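Local coordinates for putative branched-chain amino acid aminotransferase IlvE (Streptococcus mutans, PDB 4DQN), which probably catalyses the reversible transfer of the amino group of leucine, isoleucine or valine to 2-oxoglutarate, as a class-IV pyridoxal-phosphate-dependent aminotransferase, at residues L9-K12 with N13-F16; A107-V110 with V111-N114; A113-E116 with Y117-P120; Y322-L325 with T326-F330. All coordinates share one frame; numbering follows the deposited sequence.

Contact 1: L9-K12 with N13-F16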
loop_
_atom_site.group_PDB
_atom_site.type_symbol
_atom_site.label_atom_id
_atom_site.label_comp_id
_atom_site.label_asym_id
_atom_site.label_seq_id
_atom_site.Cartn_x
_atom_site.Cartn_y
_atom_site.Cartn_z
ATOM N N LEU A 9 14.222 -1.211 32.787
ATOM C CA LEU A 9 13.555 -2.158 31.902
ATOM C C LEU A 9 14.438 -3.392 31.693
ATOM O O LEU A 9 15.649 -3.338 31.929
ATOM C CB LEU A 9 13.258 -1.481 30.565
ATOM C CG LEU A 9 12.238 -0.348 30.519
ATOM C CD1 LEU A 9 12.118 0.234 29.110
ATOM C CD2 LEU A 9 10.906 -0.875 31.005
ATOM N N ASP A 10 13.837 -4.498 31.260
ATOM C CA ASP A 10 14.583 -5.728 30.989
ATOM C C ASP A 10 15.369 -5.589 29.683
ATOM O O ASP A 10 15.075 -6.273 28.699
ATOM C CB ASP A 10 13.620 -6.915 30.912
ATOM C CG ASP A 10 14.329 -8.254 30.983
ATOM O OD1 ASP A 10 15.547 -8.266 31.272
ATOM O OD2 ASP A 10 13.662 -9.294 30.765
ATOM N N TRP A 11 16.380 -4.715 29.698
ATOM C CA TRP A 11 17.087 -4.263 28.489
ATOM C C TRP A 11 17.514 -5.340 27.510
ATOM O O TRP A 11 17.284 -5.222 26.300
ATOM C CB TRP A 11 18.296 -3.415 28.862
ATOM C CG TRP A 11 17.988 -2.249 29.749
ATOM C CD1 TRP A 11 18.383 -2.082 31.046
ATOM C CD2 TRP A 11 17.230 -1.079 29.405
ATOM N NE1 TRP A 11 17.922 -0.878 31.528
ATOM C CE2 TRP A 11 17.210 -0.244 30.542
ATOM C CE3 TRP A 11 16.571 -0.657 28.245
ATOM C CZ2 TRP A 11 16.556 0.994 30.552
ATOM C CZ3 TRP A 11 15.924 0.578 28.254
ATOM C CH2 TRP A 11 15.921 1.386 29.399
ATOM N N LYS A 12 18.144 -6.390 28.022
ATOM C CA LYS A 12 18.630 -7.454 27.153
ATOM C C LYS A 12 17.491 -8.276 26.535
ATOM O O LYS A 12 17.665 -8.888 25.481
ATOM C CB LYS A 12 19.619 -8.353 27.902
ATOM C CG LYS A 12 21.029 -7.770 27.978
ATOM C CD LYS A 12 21.962 -8.665 28.781
ATOM C CE LYS A 12 21.819 -10.121 28.360
ATOM N NZ LYS A 12 22.587 -11.067 29.233
ATOM N N ASN A 13 16.326 -8.277 27.174
ATOM C CA ASN A 13 15.229 -9.122 26.706
ATOM C C ASN A 13 14.063 -8.367 26.070
ATOM O O ASN A 13 12.991 -8.926 25.844
ATOM C CB ASN A 13 14.769 -10.059 27.818
ATOM C CG ASN A 13 15.922 -10.862 28.391
ATOM O OD1 ASN A 13 16.773 -11.360 27.644
ATOM N ND2 ASN A 13 15.985 -10.957 29.715
ATOM N N LEU A 14 14.286 -7.092 25.768
ATOM C CA LEU A 14 13.404 -6.402 24.854
ATOM C C LEU A 14 13.578 -7.166 23.572
ATOM O O LEU A 14 14.650 -7.728 23.308
ATOM C CB LEU A 14 13.868 -4.972 24.618
ATOM C CG LEU A 14 13.857 -4.090 25.854
ATOM C CD1 LEU A 14 14.298 -2.706 25.484
ATOM C CD2 LEU A 14 12.470 -4.073 26.490
ATOM N N GLY A 15 12.535 -7.218 22.778
ATOM C CA GLY A 15 12.709 -7.730 21.444
ATOM C C GLY A 15 12.643 -6.509 20.569
ATOM O O GLY A 15 13.289 -5.484 20.843
ATOM N N PHE A 16 11.828 -6.614 19.532
ATOM C CA PHE A 16 11.564 -5.506 18.652
ATOM C C PHE A 16 10.047 -5.386 18.625
ATOM O O PHE A 16 9.373 -6.153 17.938
ATOM C CB PHE A 16 12.113 -5.826 17.268
ATOM C CG PHE A 16 12.175 -4.639 16.344
ATOM C CD1 PHE A 16 11.136 -4.386 15.452
ATOM C CD2 PHE A 16 13.282 -3.794 16.354
ATOM C CE1 PHE A 16 11.181 -3.303 14.590
ATOM C CE2 PHE A 16 13.346 -2.697 15.487
ATOM C CZ PHE A 16 12.285 -2.450 14.606
#
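N13 folds back onto D10 and joins it by both backbone and side chain. The backbone N of N13 donates to the carbonyl O of D10 (2.8 Å, N-H...O angle 142°), an i to i+3 bond that closes a tight turn over W11 and K12. Alongside it, the amide ND2 of N13 reaches the carboxylate of D10. Its main bond goes to OD2 at 3.0 Å, arriving on the syn side but raised out of the carboxylate plane, and the acceptor lies almost in the plane of the N13 amide. A second, weak bond runs from the same ND2 to D10 OD1. The amide and carboxylate planes stand 82° apart, so the groups do not stack. D10 can present its carboxylate there because its CG is turned beside the carbonyl carbon (chi1 -166°).

L14 takes the other side of the turn. Its CD1 comes to 4.1 Å from CE3 of W11, the two side chains running side by side, while its CG packs 3.6 Å from the carbonyl O of W11. Beyond the segments, L14 also rests on P156 of strand 147-157, and the W11 ring packs on P119 and P120.

The turn is thus polar on the D10-N13 side and apolar on the W11-L14 side. N13 is a neutral donor, so this exposed pair probably steadies the carboxylate by hydrogen bonding without forming a salt bridge between the two.

Contact 2: A107-V110 with V111-N114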
loop_
_atom_site.group_PDB
_atom_site.type_symbol
_atom_site.label_atom_id
_atom_site.label_comp_id
_atom_site.label_asym_id
_atom_site.label_seq_id
_atom_site.Cartn_x
_atom_site.Cartn_y
_atom_site.Cartn_z
ATOM N N ALA A 107 14.134 14.076 15.111
ATOM C CA ALA A 107 14.680 12.848 15.682
ATOM C C ALA A 107 15.413 13.136 16.994
ATOM O O ALA A 107 15.200 12.449 17.991
ATOM C CB ALA A 107 15.615 12.176 14.689
ATOM N N LYS A 108 16.287 14.138 16.987
ATOM C CA LYS A 108 16.991 14.517 18.212
ATOM C C LYS A 108 16.054 14.923 19.348
ATOM O O LYS A 108 16.266 14.520 20.495
ATOM C CB LYS A 108 17.980 15.640 17.923
ATOM C CG LYS A 108 19.144 15.203 17.057
ATOM C CD LYS A 108 20.211 16.294 17.018
ATOM C CE LYS A 108 21.418 15.837 16.215
ATOM N NZ LYS A 108 22.487 16.889 16.135
ATOM N N GLN A 109 15.028 15.724 19.041
ATOM C CA GLN A 109 14.045 16.111 20.056
ATOM C C GLN A 109 13.402 14.902 20.719
ATOM O O GLN A 109 13.171 14.908 21.933
ATOM C CB GLN A 109 12.927 16.968 19.451
ATOM C CG GLN A 109 13.305 18.403 19.126
ATOM C CD GLN A 109 12.089 19.210 18.709
ATOM O OE1 GLN A 109 11.110 19.293 19.445
ATOM N NE2 GLN A 109 12.138 19.786 17.512
ATOM N N VAL A 110 13.082 13.875 19.926
ATOM C CA VAL A 110 12.456 12.675 20.479
ATOM C C VAL A 110 13.425 11.901 21.375
ATOM O O VAL A 110 13.047 11.456 22.463
ATOM C CB VAL A 110 11.882 11.766 19.373
ATOM C CG1 VAL A 110 11.315 10.473 19.976
ATOM C CG2 VAL A 110 10.784 12.507 18.629
ATOM N N VAL A 111 14.672 11.759 20.933
ATOM C CA VAL A 111 15.685 11.075 21.735
ATOM C C VAL A 111 15.900 11.798 23.058
ATOM O O VAL A 111 15.836 11.180 24.131
ATOM C CB VAL A 111 17.020 11.002 20.997
ATOM C CG1 VAL A 111 18.067 10.357 21.882
ATOM C CG2 VAL A 111 16.856 10.207 19.694
ATOM N N ARG A 112 16.135 13.107 22.986
ATOM C CA ARG A 112 16.308 13.911 24.198
ATOM C C ARG A 112 15.102 13.821 25.133
ATOM O O ARG A 112 15.279 13.646 26.341
ATOM C CB ARG A 112 16.644 15.377 23.867
ATOM C CG ARG A 112 17.986 15.567 23.157
ATOM C CD ARG A 112 18.440 17.031 23.141
ATOM N NE ARG A 112 17.356 17.922 22.727
ATOM C CZ ARG A 112 17.277 18.503 21.533
ATOM N NH1 ARG A 112 18.227 18.291 20.632
ATOM N NH2 ARG A 112 16.251 19.299 21.241
ATOM N N ALA A 113 13.881 13.891 24.591
ATOM C CA ALA A 113 12.694 13.912 25.448
ATOM C C ALA A 113 12.474 12.572 26.145
ATOM O O ALA A 113 11.812 12.497 27.185
ATOM C CB ALA A 113 11.449 14.314 24.642
ATOM N N ASN A 114 13.027 11.513 25.556
ATOM C CA ASN A 114 12.875 10.155 26.083
ATOM C C ASN A 114 14.231 9.523 26.400
ATOM O O ASN A 114 14.377 8.302 26.318
ATOM C CB ASN A 114 12.163 9.263 25.050
ATOM C CG ASN A 114 10.751 9.728 24.745
ATOM O OD1 ASN A 114 9.842 9.534 25.550
ATOM N ND2 ASN A 114 10.554 10.322 23.571
#
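The guanidinium of R112 lies with one face over the preceding turn of its own helix: the CA of Q109 and the carbonyl O of K108 sit on that face, each 4.0 Å above the plane and displaced toward the rim. Its two terminal nitrogens divide the aliphatic neighbours, NH1 approaching CB of K108 and NH2 lying 3.7 Å from CG of Q109. The Q109 amide is nearly parallel to the guanidinium (8°) but does not lie over it; the CG methylene makes the contact. A bend at chi3 (-47°) turns the R112 head back over these residues. The polar ends find partners outside the segments: K108 NZ bonds to the carbonyl oxygens of K342 and D345, Q109 NE2 to D105 OD2, and R112 NH1 weakly to V343 O.

These residues form the last turns of helix 100-113, whose i to i+4 ladder is regular here. R112 N donates to K108 O at 2.9 Å with a nearly straight N-H...O angle of 175°, and A113 N donates to Q109 O at 2.9 Å along a more bent path.

At N114 the backbone leaves helical angles, and its bond to V110 O is weak. The side chain adds to the grip, ND2 donating to that same V110 O at 3.0 Å while passing 3.7 Å from V110 CG1. ND2 also bonds to F23 O, tying the helix end to the segment that leads into strand 24-30.

Contact 3: A113-E116 with Y117-P120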
loop_
_atom_site.group_PDB
_atom_site.type_symbol
_atom_site.label_atom_id
_atom_site.label_comp_id
_atom_site.label_asym_id
_atom_site.label_seq_id
_atom_site.Cartn_x
_atom_site.Cartn_y
_atom_site.Cartn_z
ATOM N N ALA A 113 13.881 13.891 24.591
ATOM C CA ALA A 113 12.694 13.912 25.448
ATOM C C ALA A 113 12.474 12.572 26.145
ATOM O O ALA A 113 11.812 12.497 27.185
ATOM C CB ALA A 113 11.449 14.314 24.642
ATOM N N ASN A 114 13.027 11.513 25.556
ATOM C CA ASN A 114 12.875 10.155 26.083
ATOM C C ASN A 114 14.231 9.523 26.400
ATOM O O ASN A 114 14.377 8.302 26.318
ATOM C CB ASN A 114 12.163 9.263 25.050
ATOM C CG ASN A 114 10.751 9.728 24.745
ATOM O OD1 ASN A 114 9.842 9.534 25.550
ATOM N ND2 ASN A 114 10.554 10.322 23.571
ATOM N N GLU A 115 15.217 10.333 26.779
ATOM C CA GLU A 115 16.597 9.837 26.869
ATOM C C GLU A 115 16.779 8.735 27.895
ATOM O O GLU A 115 17.681 7.892 27.776
ATOM C CB GLU A 115 17.602 10.979 27.113
ATOM C CG GLU A 115 19.040 10.573 26.733
ATOM C CD GLU A 115 20.011 11.742 26.569
ATOM O OE1 GLU A 115 19.700 12.702 25.823
ATOM O OE2 GLU A 115 21.108 11.684 27.173
ATOM N N GLU A 116 15.911 8.710 28.894
ATOM C CA GLU A 116 16.040 7.698 29.926
ATOM C C GLU A 116 15.618 6.326 29.385
ATOM O O GLU A 116 15.843 5.295 30.027
ATOM C CB GLU A 116 15.263 8.109 31.186
ATOM C CG GLU A 116 13.729 8.105 31.041
ATOM C CD GLU A 116 13.143 9.312 30.284
ATOM O OE1 GLU A 116 13.894 10.113 29.675
ATOM O OE2 GLU A 116 11.898 9.456 30.301
ATOM N N TYR A 117 15.032 6.300 28.185
ATOM C CA TYR A 117 14.678 5.018 27.560
ATOM C C TYR A 117 15.740 4.511 26.584
ATOM O O TYR A 117 15.624 3.401 26.049
ATOM C CB TYR A 117 13.315 5.105 26.849
ATOM C CG TYR A 117 12.157 5.264 27.798
ATOM C CD1 TYR A 117 11.739 6.524 28.203
ATOM C CD2 TYR A 117 11.484 4.155 28.291
ATOM C CE1 TYR A 117 10.691 6.677 29.075
ATOM C CE2 TYR A 117 10.425 4.299 29.163
ATOM C CZ TYR A 117 10.040 5.569 29.550
ATOM O OH TYR A 117 8.987 5.741 30.417
ATOM N N VAL A 118 16.759 5.321 26.328
ATOM C CA VAL A 118 17.887 4.843 25.540
ATOM C C VAL A 118 18.658 3.851 26.429
ATOM O O VAL A 118 19.199 4.245 27.467
ATOM C CB VAL A 118 18.801 6.002 25.087
ATOM C CG1 VAL A 118 19.912 5.480 24.181
ATOM C CG2 VAL A 118 17.988 7.065 24.351
ATOM N N PRO A 119 18.681 2.560 26.042
ATOM C CA PRO A 119 19.248 1.495 26.883
ATOM C C PRO A 119 20.701 1.767 27.273
ATOM O O PRO A 119 21.396 2.494 26.563
ATOM C CB PRO A 119 19.163 0.265 25.981
ATOM C CG PRO A 119 17.953 0.561 25.087
ATOM C CD PRO A 119 18.127 2.024 24.784
ATOM N N PRO A 120 21.148 1.194 28.401
ATOM C CA PRO A 120 22.525 1.383 28.859
ATOM C C PRO A 120 23.541 0.735 27.920
ATOM O O PRO A 120 23.246 -0.272 27.287
ATOM C CB PRO A 120 22.548 0.647 30.211
ATOM C CG PRO A 120 21.129 0.556 30.639
ATOM C CD PRO A 120 20.346 0.414 29.360
#
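Y117 N donates to N114 O at 2.8 Å, and V118 N to E115 O at 3.1 Å, two backbone hydrogen bonds of i to i+3 spacing that are both fairly straight at the hydrogen. Each donor sits well out of the plane of the carbonyl it meets, V118 N the more so, at 67°. Such spacing belongs to a short 3-10 turn, here centred on E115 and E116, which begins one residue, N114, after helix 100-113 ends and redirects the chain.

Contacts to the Y117 ring form the second group. The side chains of E116 and Y117 run side by side in the same direction, and OE2 of E116 reaches 3.3 Å from CE1 of the ring at an oblique approach, the carboxylate and ring planes being 48° apart. E116 gets there by setting CG between its backbone N and carbonyl carbon (chi1 69°) and then bending at chi2. N114 O lies at the ring edge, close to its plane, so this carbonyl both accepts the Y117 N-H and borders the ring.

Van der Waals packing makes up the rest. CB of N114 touches CD1 of Y117 at 4.2 Å, and CG2 of V118 lies 4.0 Å from E115 CA.

The turn bridges helix 100-113 and strand 126-136: Y117 and V118 both pack on L127 of that strand, V118 and E115 also on V74 of strand 74-77. R68, at the end of strand 59-68, donates to the carbonyl oxygens of V118 and P119.

Contact 4: Y322-L325 with T326-F330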
loop_
_atom_site.group_PDB
_atom_site.type_symbol
_atom_site.label_atom_id
_atom_site.label_comp_id
_atom_site.label_asym_id
_atom_site.label_seq_id
_atom_site.Cartn_x
_atom_site.Cartn_y
_atom_site.Cartn_z
ATOM N N TYR A 322 30.227 -6.909 10.838
ATOM C CA TYR A 322 29.303 -6.661 11.948
ATOM C C TYR A 322 29.992 -5.918 13.089
ATOM O O TYR A 322 29.476 -4.910 13.590
ATOM C CB TYR A 322 28.720 -7.978 12.469
ATOM C CG TYR A 322 27.748 -7.828 13.638
ATOM C CD1 TYR A 322 26.381 -7.642 13.419
ATOM C CD2 TYR A 322 28.196 -7.886 14.960
ATOM C CE1 TYR A 322 25.489 -7.514 14.488
ATOM C CE2 TYR A 322 27.317 -7.752 16.029
ATOM C CZ TYR A 322 25.962 -7.568 15.786
ATOM O OH TYR A 322 25.079 -7.439 16.844
ATOM N N ASP A 323 31.152 -6.428 13.506
ATOM C CA ASP A 323 31.923 -5.801 14.582
ATOM C C ASP A 323 32.263 -4.345 14.261
ATOM O O ASP A 323 32.118 -3.458 15.113
ATOM C CB ASP A 323 33.205 -6.604 14.871
ATOM C CG ASP A 323 32.920 -7.917 15.575
ATOM O OD1 ASP A 323 31.771 -8.099 16.041
ATOM O OD2 ASP A 323 33.840 -8.761 15.684
ATOM N N GLU A 324 32.685 -4.090 13.027
ATOM C CA GLU A 324 33.091 -2.743 12.622
ATOM C C GLU A 324 31.904 -1.787 12.504
ATOM O O GLU A 324 31.987 -0.634 12.932
ATOM C CB GLU A 324 33.876 -2.798 11.303
ATOM C CG GLU A 324 34.526 -1.478 10.892
ATOM C CD GLU A 324 35.872 -1.231 11.564
ATOM O OE1 GLU A 324 36.303 -2.048 12.410
ATOM O OE2 GLU A 324 36.509 -0.207 11.239
ATOM N N LEU A 325 30.799 -2.247 11.928
ATOM C CA LEU A 325 29.627 -1.375 11.793
ATOM C C LEU A 325 29.020 -1.021 13.148
ATOM O O LEU A 325 28.783 0.155 13.432
ATOM C CB LEU A 325 28.559 -2.012 10.896
ATOM C CG LEU A 325 27.236 -1.244 10.766
ATOM C CD1 LEU A 325 27.456 0.097 10.083
ATOM C CD2 LEU A 325 26.183 -2.076 10.012
ATOM N N THR A 326 28.773 -2.031 13.985
ATOM C CA THR A 326 28.195 -1.787 15.304
ATOM C C THR A 326 29.167 -0.999 16.191
ATOM O O THR A 326 28.747 -0.141 16.976
ATOM C CB THR A 326 27.745 -3.091 16.011
ATOM O OG1 THR A 326 28.855 -3.991 16.132
ATOM C CG2 THR A 326 26.639 -3.771 15.227
ATOM N N GLY A 327 30.465 -1.258 16.053
ATOM C CA GLY A 327 31.453 -0.485 16.798
ATOM C C GLY A 327 31.329 1.001 16.503
ATOM O O GLY A 327 31.368 1.845 17.403
ATOM N N ILE A 328 31.168 1.321 15.228
ATOM C CA ILE A 328 31.006 2.700 14.805
ATOM C C ILE A 328 29.710 3.287 15.350
ATOM O O ILE A 328 29.695 4.410 15.866
ATOM C CB ILE A 328 31.011 2.796 13.271
ATOM C CG1 ILE A 328 32.424 2.535 12.745
ATOM C CG2 ILE A 328 30.522 4.175 12.798
ATOM C CD1 ILE A 328 32.457 2.179 11.272
ATOM N N GLN A 329 28.628 2.524 15.240
ATOM C CA GLN A 329 27.322 2.990 15.697
ATOM C C GLN A 329 27.319 3.283 17.196
ATOM O O GLN A 329 26.806 4.313 17.633
ATOM C CB GLN A 329 26.252 1.965 15.324
ATOM C CG GLN A 329 26.025 1.852 13.808
ATOM C CD GLN A 329 25.219 0.632 13.408
ATOM O OE1 GLN A 329 25.273 -0.402 14.074
ATOM N NE2 GLN A 329 24.464 0.744 12.308
ATOM N N PHE A 330 27.909 2.388 17.981
ATOM C CA PHE A 330 27.934 2.568 19.433
ATOM C C PHE A 330 29.110 3.414 19.915
ATOM O O PHE A 330 29.262 3.627 21.122
ATOM C CB PHE A 330 27.950 1.220 20.154
ATOM C CG PHE A 330 26.636 0.496 20.124
ATOM C CD1 PHE A 330 25.695 0.690 21.127
ATOM C CD2 PHE A 330 26.353 -0.404 19.110
ATOM C CE1 PHE A 330 24.483 0.008 21.107
ATOM C CE2 PHE A 330 25.148 -1.091 19.083
ATOM C CZ PHE A 330 24.211 -0.881 20.080
#
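Y322 O is gripped twice by T326. The backbone N of T326 donates to it at 3.0 Å with an N-H...O angle of 167°, and the hydroxyl OG1 donates at 2.8 Å, the two donors arriving from opposite faces of the carbonyl plane. The hydroxyl can do so because chi1 of 57° places OG1 between the backbone N and the carbonyl carbon. That same rotation sends CG2 over the Y322 ring, 4.0 Å from its centroid and 13° off the normal, a CH-pi contact over one face.

The neighbouring carbonyls accept the helical i to i+4 N-H groups: D323 O from G327 N at 2.9 Å, E324 O from I328 N at 3.1 Å, and L325 O from Q329 N at 3.0 Å. T326 O takes F330 N at 2.8 Å, and Q329 O accepts from Q75 NE2. Q329 lays its side chain across L325, with NE2 3.7 Å from L325 CG, a van der Waals contact with the leucine's branch carbon. E324 OE2 forms a salt bridge with R263 NE.

This stretch is the C-terminal part of helix 316-329. L325 faces helix 251-262, touching T252, L256 and L259, and shares F77 of strand 74-77 with I328 and Q329. Y322 and T326 rest on V292 of strand 292-301, so the helix is flanked by elements of both sheets of the chain.

Along the chain the contacts come in the order 1, 2, 3, 4. Contacts 2 and 3 form one continuous piece: they share A113 and N114, their centres are 9 Å apart, and they carry helix 100-113 through its end into the loop before strand 126-136. Contact 1, in the N-terminal loop before strand 24-30, packs against contact 3, with W11 CE2 3.4 Å from P120 CD, although their residues are about a hundred positions apart. Contact 4, on helix 316-329, stands apart, its centre 20 Å or more from each of the others. All lie away from the predicted cofactor lysine, and each shapes a loop or helix end by local packing and hydrogen bonds.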